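Local structure of cryptic loci regulator 2 (Schizosaccharomyces pombe 972h-, 5IKJ) at residues G69-T74 with E223-F228; N79-R84 with K278-T283; A259-R264 with Y290-L295; D308-S313 with F500-L505. The protein acts upstream of histone deacetylases to promote transcriptional silencing, and is required for nucleosome positioning at heterochromatic loci and for gene silencing by the SHREC complex. One frame throughout, in Å; residues are numbered along the deposited sequence.

Contact 3 is the buried one. It joins two neighbouring strands by backbone hydrogen bonds, with a bulge in the pairing. Contact 4 reaches the same five-stranded sheet at one of its two outer strands, 309-311, where a surface loop packs on it through carbon contacts. The two touch, Tyr290 CD2 lying 3.6 Å from Ile309 CD1. Contact 2 is partly buried and sets one helix against another with leucine and isoleucine side chains. Its helix 278-285 lies in the chain between the two strands of contact 3. Contact 1 is a surface contact close to the centre of the folded chain, about 22 Å from contact 2 between centres. The one hydrogen bond between its segments runs from a glycine-rich turn to a carboxylate.

Contact 1: residues G69-T74 with E223-F228; sequences GGAGST and ENERMF
Ala71 meets Glu225 and Arg226 on helix 214-237. It sits in a type II beta turn from Gly70 to Ser73, closed by Ser73 N to Gly70 O at 3.2 Å. Ala71 N donates to Glu225 OE1 at 2.9 Å, with 161° at the hydrogen, and meets this oxygen nearly along its C-O axis. Glu225 CG stands anti to the carbonyl carbon, beside the backbone N (chi1 -63°). The chain is extended beyond CG, which carries the carboxylate out to the turn. Its other oxygen, OE2, is bonded by His66 and Gln221, so three bonds fix the rotation of the group. Glu225 OE1 also lies 3.4 Å from Gly70 CA. A side chain at Gly70 would crowd this oxygen and the carbonyl before it. At Gly72 it would run into Arg226 CG. Glycine suits both places.

The methyl of Ala71 rests on the root of the arginine, CB to Arg226 CG 3.6 Å. Ala71 O receives a CA-H contact from Arg226 CA at 3.3 Å. The Arg226 chain bends at chi3 (-58°). Its guanidinium goes to the chain of another protein, with a hydrogen bond to the backbone and a cation-pi contact.

The turn lies in the loop between helix 50-67 and helix 75-82 and rests against helix 214-237. Met227 and Phe228 of that helix pack on Tyr380 of strand 377-384.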
# COMPACT_ATOMS: atom_id res chain seq x y z
N GLY A 69 -1.38 3.87 11.22
CA GLY A 69 -2.44 3.67 10.25
C GLY A 69 -2.11 4.25 8.89
O GLY A 69 -1.46 3.60 8.07
N GLY A 70 -2.53 5.49 8.66
CA GLY A 70 -2.30 6.14 7.39
C GLY A 70 -3.40 5.86 6.38
O GLY A 70 -4.13 4.87 6.46
N ALA A 71 -3.50 6.75 5.40
CA ALA A 71 -4.54 6.65 4.38
C ALA A 71 -4.57 5.26 3.76
O ALA A 71 -3.55 4.75 3.31
CB ALA A 71 -4.31 7.70 3.29
N GLY A 72 -5.76 4.67 3.74
CA GLY A 72 -5.98 3.41 3.06
C GLY A 72 -5.87 2.17 3.91
O GLY A 72 -6.04 1.06 3.38
N SER A 73 -5.59 2.30 5.20
CA SER A 73 -5.39 1.13 6.05
C SER A 73 -6.70 0.38 6.24
O SER A 73 -7.75 0.98 6.52
CB SER A 73 -4.83 1.54 7.41
OG SER A 73 -4.57 0.40 8.20
N THR A 74 -6.64 -0.94 6.10
CA THR A 74 -7.75 -1.82 6.45
C THR A 74 -7.38 -2.76 7.59
O THR A 74 -8.11 -3.72 7.86
CB THR A 74 -8.20 -2.64 5.23
OG1 THR A 74 -7.19 -3.58 4.87
CG2 THR A 74 -8.49 -1.72 4.05
N GLU A 223 -1.02 9.52 -1.30
CA GLU A 223 -0.97 8.49 -2.32
C GLU A 223 -0.01 7.39 -1.92
O GLU A 223 -0.30 6.21 -2.11
CB GLU A 223 -0.53 9.07 -3.66
CG GLU A 223 -1.59 9.85 -4.39
CD GLU A 223 -1.29 10.01 -5.87
OE1 GLU A 223 -0.12 9.86 -6.26
OE2 GLU A 223 -2.24 10.27 -6.64
N ASN A 224 1.13 7.77 -1.37
CA ASN A 224 2.13 6.79 -0.96
C ASN A 224 1.62 5.94 0.20
O ASN A 224 1.85 4.73 0.24
CB ASN A 224 3.43 7.49 -0.57
CG ASN A 224 4.23 7.95 -1.78
OD1 ASN A 224 4.21 7.30 -2.83
ND2 ASN A 224 4.93 9.06 -1.64
N GLU A 225 0.93 6.56 1.16
CA GLU A 225 0.35 5.79 2.26
C GLU A 225 -0.65 4.77 1.74
O GLU A 225 -0.66 3.61 2.17
CB GLU A 225 -0.31 6.74 3.26
CG GLU A 225 0.65 7.70 3.93
CD GLU A 225 -0.04 8.67 4.86
OE1 GLU A 225 -1.23 8.46 5.17
OE2 GLU A 225 0.61 9.65 5.29
N ARG A 226 -1.48 5.18 0.79
CA ARG A 226 -2.45 4.27 0.22
C ARG A 226 -1.75 3.17 -0.57
O ARG A 226 -2.19 2.03 -0.56
CB ARG A 226 -3.46 5.02 -0.63
CG ARG A 226 -4.40 5.89 0.18
CD ARG A 226 -5.63 6.31 -0.60
NE ARG A 226 -5.29 7.04 -1.81
CZ ARG A 226 -5.40 6.53 -3.03
NH1 ARG A 226 -5.06 7.26 -4.07
NH2 ARG A 226 -5.85 5.30 -3.20
N MET A 227 -0.67 3.50 -1.25
CA MET A 227 0.04 2.49 -2.02
C MET A 227 0.58 1.42 -1.08
O MET A 227 0.48 0.24 -1.36
CB MET A 227 1.18 3.09 -2.82
CG MET A 227 1.93 2.05 -3.63
SD MET A 227 3.14 2.79 -4.71
CE MET A 227 4.16 3.64 -3.53
N PHE A 228 1.16 1.85 0.03
CA PHE A 228 1.68 0.89 1.01
C PHE A 228 0.60 -0.08 1.44
O PHE A 228 0.82 -1.30 1.49
CB PHE A 228 2.24 1.64 2.22
CG PHE A 228 2.50 0.76 3.41
CD1 PHE A 228 3.67 0.02 3.50
CD2 PHE A 228 1.57 0.66 4.43
CE1 PHE A 228 3.90 -0.79 4.59
CE2 PHE A 228 1.80 -0.15 5.52
CZ PHE A 228 2.97 -0.88 5.60

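Contact 2: residues N79-R84 with K278-T283; sequences NQLCKR and KLISDT
Leu81 packs against Leu279, Ile280 and Thr283, a helix-to-helix contact between 75-82 and 278-285. Its two methyl branches do separate work. CD1 presses on Leu279 CD2 at 3.4 Å, tighter than usual for two carbons, and the two side chains cross obliquely. CD2 reaches Thr283 tip to tip, 3.4 Å from OG1. Ile280 slides past Leu81 in the opposite direction, and its CD1 comes to 3.6 Å from Leu81 O. An alanine in place of Leu81 would probably open a gap beside Leu279 and Thr283 and leave the Leu279 side chain freer to turn.

Arg84 packs on Leu279 alone of the two leucines. Leu279 CD2 lies over one face of the guanidinium, offset toward the rim, and is 3.2 Å from Arg84 NH1. The two side chains cross at about a right angle. Arg84 NH2 is bonded to Tyr269 O, which ties down one end of the flat group. Tyr269 also touches Leu279 and Thr283. Further out, Ile280 packs on Met465 of helix 461-469, and Lys83 forms a salt bridge with Asp137.

Thr283 OG1 stands between its backbone N and carbonyl carbon (chi1 52°), 2.8 Å from Ile280 O and 2.9 Å from Leu279 O.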
# COMPACT_ATOMS: atom_id res chain seq x y z
N ASN A 79 -8.18 -6.84 12.25
CA ASN A 79 -8.08 -6.99 13.70
C ASN A 79 -9.43 -7.35 14.31
O ASN A 79 -9.57 -8.37 15.00
CB ASN A 79 -7.52 -5.71 14.32
CG ASN A 79 -6.06 -5.50 14.00
OD1 ASN A 79 -5.36 -6.42 13.59
ND2 ASN A 79 -5.58 -4.27 14.19
N GLN A 80 -10.45 -6.52 14.06
CA GLN A 80 -11.77 -6.80 14.60
C GLN A 80 -12.30 -8.15 14.11
O GLN A 80 -13.18 -8.73 14.76
CB GLN A 80 -12.75 -5.68 14.23
CG GLN A 80 -13.37 -5.79 12.84
CD GLN A 80 -14.28 -4.62 12.52
OE1 GLN A 80 -14.67 -3.87 13.41
NE2 GLN A 80 -14.62 -4.47 11.25
N LEU A 81 -11.78 -8.65 12.99
CA LEU A 81 -12.11 -9.99 12.53
C LEU A 81 -11.33 -11.07 13.27
O LEU A 81 -11.80 -12.20 13.35
CB LEU A 81 -11.85 -10.10 11.03
CG LEU A 81 -12.66 -11.13 10.25
CD1 LEU A 81 -14.10 -10.66 10.08
CD2 LEU A 81 -12.02 -11.40 8.90
N CYS A 82 -10.16 -10.73 13.80
CA CYS A 82 -9.35 -11.67 14.57
C CYS A 82 -9.63 -11.62 16.06
O CYS A 82 -9.22 -12.53 16.78
CB CYS A 82 -7.86 -11.40 14.33
SG CYS A 82 -7.26 -11.90 12.70
N LYS A 83 -10.33 -10.59 16.55
CA LYS A 83 -10.66 -10.51 17.96
C LYS A 83 -11.76 -11.50 18.34
O LYS A 83 -11.92 -11.81 19.53
CB LYS A 83 -11.08 -9.09 18.33
CG LYS A 83 -9.91 -8.11 18.39
CD LYS A 83 -10.36 -6.70 18.72
CE LYS A 83 -9.17 -5.76 18.84
NZ LYS A 83 -9.60 -4.36 19.11
N ARG A 84 -12.53 -12.00 17.37
CA ARG A 84 -13.52 -13.05 17.60
C ARG A 84 -12.76 -14.32 17.99
O ARG A 84 -12.48 -15.20 17.17
CB ARG A 84 -14.38 -13.27 16.37
CG ARG A 84 -15.10 -12.03 15.84
CD ARG A 84 -16.22 -12.42 14.88
NE ARG A 84 -16.79 -11.27 14.19
CZ ARG A 84 -17.90 -11.31 13.47
NH1 ARG A 84 -18.59 -12.44 13.35
NH2 ARG A 84 -18.34 -10.21 12.87
N LYS A 278 -14.42 -19.92 10.60
CA LYS A 278 -14.90 -19.98 9.22
C LYS A 278 -15.25 -18.61 8.66
O LYS A 278 -15.29 -18.45 7.43
CB LYS A 278 -16.10 -20.92 9.12
CG LYS A 278 -16.56 -21.15 7.69
CD LYS A 278 -17.42 -22.40 7.56
CE LYS A 278 -16.57 -23.66 7.55
NZ LYS A 278 -17.37 -24.88 7.25
N LEU A 279 -15.50 -17.62 9.51
CA LEU A 279 -15.62 -16.25 9.03
C LEU A 279 -14.30 -15.78 8.42
O LEU A 279 -14.30 -15.08 7.40
CB LEU A 279 -16.04 -15.32 10.17
CG LEU A 279 -16.13 -13.83 9.83
CD1 LEU A 279 -17.25 -13.56 8.83
CD2 LEU A 279 -16.34 -13.01 11.09
N ILE A 280 -13.18 -16.16 9.03
CA ILE A 280 -11.88 -15.71 8.55
C ILE A 280 -11.48 -16.44 7.28
O ILE A 280 -10.72 -15.91 6.46
CB ILE A 280 -10.83 -15.89 9.67
CG1 ILE A 280 -11.18 -15.00 10.87
CG2 ILE A 280 -9.43 -15.55 9.15
CD1 ILE A 280 -10.38 -15.30 12.12
N SER A 281 -11.98 -17.67 7.08
CA SER A 281 -11.62 -18.43 5.89
C SER A 281 -12.42 -17.97 4.68
O SER A 281 -11.87 -17.87 3.57
CB SER A 281 -11.83 -19.92 6.13
OG SER A 281 -13.20 -20.27 6.03
N ASP A 282 -13.71 -17.69 4.86
CA ASP A 282 -14.52 -17.18 3.75
C ASP A 282 -14.05 -15.79 3.33
O ASP A 282 -14.03 -15.47 2.13
CB ASP A 282 -15.99 -17.15 4.14
CG ASP A 282 -16.63 -18.53 4.07
OD1 ASP A 282 -16.00 -19.50 4.53
OD2 ASP A 282 -17.76 -18.63 3.55
N THR A 283 -13.68 -14.94 4.29
CA THR A 283 -13.17 -13.62 3.96
C THR A 283 -11.86 -13.72 3.20
O THR A 283 -11.60 -12.93 2.28
CB THR A 283 -12.99 -12.78 5.23
OG1 THR A 283 -12.20 -13.51 6.18
CG2 THR A 283 -14.34 -12.44 5.84

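Contact 3: residues A259-R264 with Y290-L295; sequences AIIVAR and YHCKQL
The His291 ring turns an edge to Arg264, with CD2 3.9 Å from the backbone N. The Tyr290 ring lies beside the same residue, its CD1 4.0 Å from Arg264 CB. Both rings come from strand 288-294. It pairs antiparallel with strand 255-266, which carries Arg264, in a five-stranded sheet, with a classic beta bulge. Polar ends of the rings bond elsewhere: Tyr290 OH to Tyr242 N, His291 NE2 to Asn265 OD1 and His291 ND1 to Asp303 N.

At the bulge Val262 and Ala263 both face His291. His291 O accepts from Val262 N at 3.1 Å and from Ala263 N at 3.3 Å, both in the carbonyl plane. His291 N donates in turn to Ala263 O. The register shifts by one here.

Ile261, Cys292 and Ala259 lie on the sheet face of Tyr290. Ile261 CD1 touches Cys292 SG at 3.8 Å, and Ala259 CB meets Cys292 CB. The other face carries Ile260, Ala263, His291 and Lys293. Val262 CG2 packs on Lys293 CB at 3.6 Å. The Lys293 chain bends at chi2 and at chi4 (54°), which places NZ; the amine donates to the carbonyls of Asn297, Asn526 and Gln294. Lys293 NZ meets Gln294 O at 2.8 Å, with 173° at the oxygen.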
# COMPACT_ATOMS: atom_id res chain seq x y z
N ALA A 259 -12.65 -7.40 -19.05
CA ALA A 259 -12.90 -6.32 -18.12
C ALA A 259 -11.59 -5.92 -17.44
O ALA A 259 -10.59 -6.63 -17.50
CB ALA A 259 -13.94 -6.72 -17.07
N ILE A 260 -11.62 -4.75 -16.79
CA ILE A 260 -10.51 -4.27 -15.99
C ILE A 260 -11.06 -3.91 -14.61
O ILE A 260 -12.11 -3.27 -14.50
CB ILE A 260 -9.82 -3.05 -16.63
CG1 ILE A 260 -8.61 -2.63 -15.79
CG2 ILE A 260 -10.79 -1.88 -16.78
CD1 ILE A 260 -7.57 -1.86 -16.57
N ILE A 261 -10.35 -4.33 -13.57
CA ILE A 261 -10.74 -3.98 -12.21
C ILE A 261 -10.50 -2.48 -12.03
O ILE A 261 -9.38 -1.99 -12.15
CB ILE A 261 -9.95 -4.79 -11.18
CG1 ILE A 261 -10.03 -6.29 -11.48
CG2 ILE A 261 -10.45 -4.50 -9.76
CD1 ILE A 261 -11.41 -6.92 -11.27
N VAL A 262 -11.58 -1.74 -11.76
CA VAL A 262 -11.49 -0.31 -11.48
C VAL A 262 -11.51 -0.01 -9.98
O VAL A 262 -10.87 0.94 -9.53
CB VAL A 262 -12.64 0.43 -12.20
CG1 VAL A 262 -12.55 1.93 -11.93
CG2 VAL A 262 -12.61 0.13 -13.69
N ALA A 263 -12.25 -0.78 -9.19
CA ALA A 263 -12.44 -0.50 -7.78
C ALA A 263 -12.81 -1.81 -7.10
O ALA A 263 -13.10 -2.81 -7.75
CB ALA A 263 -13.52 0.57 -7.55
N ARG A 264 -12.78 -1.78 -5.77
CA ARG A 264 -13.11 -2.95 -4.97
C ARG A 264 -13.29 -2.48 -3.54
O ARG A 264 -12.73 -1.45 -3.15
CB ARG A 264 -12.01 -4.03 -5.05
CG ARG A 264 -10.77 -3.66 -4.26
CD ARG A 264 -9.56 -4.48 -4.66
NE ARG A 264 -8.39 -4.11 -3.88
CZ ARG A 264 -7.19 -4.67 -3.99
NH1 ARG A 264 -7.00 -5.66 -4.86
NH2 ARG A 264 -6.19 -4.26 -3.24
N TYR A 290 -15.96 -6.68 -6.48
CA TYR A 290 -15.21 -6.07 -7.58
C TYR A 290 -16.16 -5.29 -8.48
O TYR A 290 -17.29 -5.72 -8.74
CB TYR A 290 -14.46 -7.13 -8.39
CG TYR A 290 -13.49 -7.94 -7.57
CD1 TYR A 290 -12.28 -7.40 -7.16
CD2 TYR A 290 -13.78 -9.24 -7.20
CE1 TYR A 290 -11.38 -8.14 -6.40
CE2 TYR A 290 -12.90 -9.99 -6.44
CZ TYR A 290 -11.70 -9.43 -6.05
OH TYR A 290 -10.82 -10.17 -5.30
N HIS A 291 -15.69 -4.13 -8.93
CA HIS A 291 -16.45 -3.26 -9.82
C HIS A 291 -15.59 -2.99 -11.04
O HIS A 291 -14.50 -2.42 -10.92
CB HIS A 291 -16.84 -1.96 -9.11
CG HIS A 291 -17.25 -2.17 -7.69
ND1 HIS A 291 -18.49 -2.64 -7.33
CD2 HIS A 291 -16.57 -1.98 -6.53
CE1 HIS A 291 -18.57 -2.73 -6.02
NE2 HIS A 291 -17.41 -2.33 -5.50
N CYS A 292 -16.07 -3.40 -12.21
CA CYS A 292 -15.23 -3.51 -13.39
C CYS A 292 -15.72 -2.59 -14.50
O CYS A 292 -16.79 -1.98 -14.42
CB CYS A 292 -15.20 -4.96 -13.88
SG CYS A 292 -14.84 -6.15 -12.58
N LYS A 293 -14.89 -2.51 -15.54
CA LYS A 293 -15.18 -1.75 -16.75
C LYS A 293 -14.87 -2.65 -17.93
O LYS A 293 -13.72 -3.06 -18.11
CB LYS A 293 -14.33 -0.47 -16.80
CG LYS A 293 -14.25 0.21 -18.17
CD LYS A 293 -15.60 0.76 -18.62
CE LYS A 293 -15.45 1.63 -19.86
NZ LYS A 293 -14.75 0.92 -20.97
N GLN A 294 -15.89 -2.97 -18.72
CA GLN A 294 -15.66 -3.80 -19.90
C GLN A 294 -14.70 -3.09 -20.85
O GLN A 294 -14.73 -1.86 -20.99
CB GLN A 294 -16.97 -4.11 -20.61
CG GLN A 294 -16.82 -5.09 -21.76
CD GLN A 294 -18.15 -5.57 -22.31
OE1 GLN A 294 -19.19 -5.38 -21.69
NE2 GLN A 294 -18.11 -6.20 -23.48
N LEU A 295 -13.84 -3.87 -21.49
CA LEU A 295 -12.84 -3.35 -22.41
C LEU A 295 -13.33 -3.54 -23.84
O LEU A 295 -13.65 -4.66 -24.25
CB LEU A 295 -11.50 -4.04 -22.20
CG LEU A 295 -10.87 -3.78 -20.82
CD1 LEU A 295 -9.70 -4.71 -20.56
CD2 LEU A 295 -10.44 -2.32 -20.69

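Contact 4: residues D308-S313 with F500-L505; sequences DIEPWS and FVKGDL
Ser313 and Leu505 bring the two backbones nearest, CA to CA 5.2 Å, and Leu505 CA makes a CH contact to Ser313 O at 3.6 Å. The middle of the contact is Pro311. Its CG meets Val501 CG2 tip to tip at 3.8 Å. The same CG lies in the plane of the Phe500 ring at its edge, 3.9 Å from CE2. Leu505 CD2 approaches Pro311 CB more loosely.

Ser313 OG stands between its backbone N and carbonyl carbon (chi1 52°). It is 3.4 Å from Leu505 CB, and the rest of the leucine side chain gathers round it. An alanine in place of Leu505 would probably leave Pro311 CB and Ser313 OG without the cover of the leucine's branched end, with only CB beside the hydroxyl.

Nearer the solvent, Glu310 and Lys502 cross at about a right angle. Glu310 OE2 is 5.0 Å from Lys502 NZ, too far for a salt bridge, though opposite charges may attract.

Phe500 also meets the rings of Tyr496 and Tyr242. Strand 309-311 edges the five-stranded sheet and pairs with strand 247-252. Residues 500-505 lie in the loop between strands 491-494 and 513-514 of the mixed sheet, so the contact joins the two sheets.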
# COMPACT_ATOMS: atom_id res chain seq x y z
N ASP A 308 -16.88 -15.33 -10.14
CA ASP A 308 -17.29 -15.02 -11.50
C ASP A 308 -16.20 -14.30 -12.28
O ASP A 308 -16.49 -13.69 -13.32
CB ASP A 308 -18.57 -14.19 -11.48
CG ASP A 308 -19.77 -14.96 -10.96
OD1 ASP A 308 -20.30 -15.81 -11.71
OD2 ASP A 308 -20.19 -14.70 -9.81
N ILE A 309 -14.96 -14.35 -11.80
CA ILE A 309 -13.83 -13.72 -12.47
C ILE A 309 -12.71 -14.74 -12.59
O ILE A 309 -12.46 -15.52 -11.67
CB ILE A 309 -13.34 -12.47 -11.71
CG1 ILE A 309 -14.53 -11.57 -11.35
CG2 ILE A 309 -12.30 -11.72 -12.54
CD1 ILE A 309 -14.16 -10.29 -10.63
N GLU A 310 -12.04 -14.74 -13.74
CA GLU A 310 -10.93 -15.63 -13.99
C GLU A 310 -9.73 -14.83 -14.49
O GLU A 310 -9.91 -13.82 -15.18
CB GLU A 310 -11.30 -16.71 -15.01
CG GLU A 310 -12.53 -17.51 -14.63
CD GLU A 310 -12.49 -18.94 -15.12
OE1 GLU A 310 -12.26 -19.15 -16.33
OE2 GLU A 310 -12.67 -19.86 -14.30
N PRO A 311 -8.51 -15.25 -14.15
CA PRO A 311 -7.34 -14.51 -14.63
C PRO A 311 -7.27 -14.50 -16.14
O PRO A 311 -7.71 -15.43 -16.82
CB PRO A 311 -6.16 -15.27 -14.01
CG PRO A 311 -6.74 -16.03 -12.87
CD PRO A 311 -8.13 -16.39 -13.30
N TRP A 312 -6.68 -13.42 -16.68
CA TRP A 312 -6.61 -13.26 -18.13
C TRP A 312 -5.99 -14.46 -18.82
O TRP A 312 -6.37 -14.80 -19.94
CB TRP A 312 -5.82 -11.99 -18.47
CG TRP A 312 -5.76 -11.73 -19.94
CD1 TRP A 312 -4.68 -11.87 -20.76
CD2 TRP A 312 -6.84 -11.29 -20.77
NE1 TRP A 312 -5.01 -11.53 -22.05
CE2 TRP A 312 -6.34 -11.18 -22.08
CE3 TRP A 312 -8.18 -10.98 -20.53
CZ2 TRP A 312 -7.13 -10.76 -23.15
CZ3 TRP A 312 -8.97 -10.57 -21.59
CH2 TRP A 312 -8.44 -10.47 -22.89
N SER A 313 -5.03 -15.11 -18.17
CA SER A 313 -4.31 -16.23 -18.78
C SER A 313 -5.12 -17.52 -18.80
O SER A 313 -4.60 -18.54 -19.26
CB SER A 313 -2.98 -16.46 -18.06
OG SER A 313 -3.18 -16.57 -16.66
N PHE A 500 -7.67 -20.87 -6.25
CA PHE A 500 -8.06 -19.66 -6.96
C PHE A 500 -8.53 -19.94 -8.38
O PHE A 500 -9.37 -19.20 -8.90
CB PHE A 500 -6.87 -18.69 -6.99
CG PHE A 500 -7.24 -17.29 -7.38
CD1 PHE A 500 -7.76 -16.40 -6.45
CD2 PHE A 500 -7.06 -16.85 -8.68
CE1 PHE A 500 -8.09 -15.11 -6.81
CE2 PHE A 500 -7.40 -15.56 -9.05
CZ PHE A 500 -7.91 -14.69 -8.11
N VAL A 501 -8.02 -20.99 -9.02
CA VAL A 501 -8.29 -21.25 -10.43
C VAL A 501 -8.47 -22.75 -10.63
O VAL A 501 -7.50 -23.51 -10.54
CB VAL A 501 -7.18 -20.73 -11.35
CG1 VAL A 501 -7.66 -20.71 -12.79
CG2 VAL A 501 -6.72 -19.34 -10.92
N LYS A 502 -9.70 -23.17 -10.89
CA LYS A 502 -9.94 -24.50 -11.45
C LYS A 502 -9.37 -24.53 -12.86
O LYS A 502 -9.73 -23.70 -13.70
CB LYS A 502 -11.43 -24.82 -11.45
CG LYS A 502 -12.27 -23.84 -12.27
CD LYS A 502 -13.75 -24.15 -12.22
CE LYS A 502 -14.52 -23.18 -13.10
NZ LYS A 502 -15.98 -23.47 -13.13
N GLY A 503 -8.49 -25.48 -13.13
CA GLY A 503 -7.81 -25.55 -14.41
C GLY A 503 -6.41 -24.97 -14.35
O GLY A 503 -5.82 -24.79 -13.28
N ASP A 504 -5.88 -24.66 -15.53
CA ASP A 504 -4.51 -24.19 -15.66
C ASP A 504 -4.47 -22.91 -16.49
O ASP A 504 -5.43 -22.55 -17.17
CB ASP A 504 -3.61 -25.26 -16.31
CG ASP A 504 -3.79 -26.62 -15.68
OD1 ASP A 504 -3.28 -26.84 -14.56
OD2 ASP A 504 -4.44 -27.49 -16.30
N LEU A 505 -3.33 -22.23 -16.41
CA LEU A 505 -3.09 -20.98 -17.12
C LEU A 505 -1.98 -21.23 -18.14
O LEU A 505 -0.80 -21.23 -17.80
CB LEU A 505 -2.71 -19.86 -16.15
CG LEU A 505 -3.54 -19.77 -14.87
CD1 LEU A 505 -2.88 -18.84 -13.87
CD2 LEU A 505 -4.95 -19.30 -15.19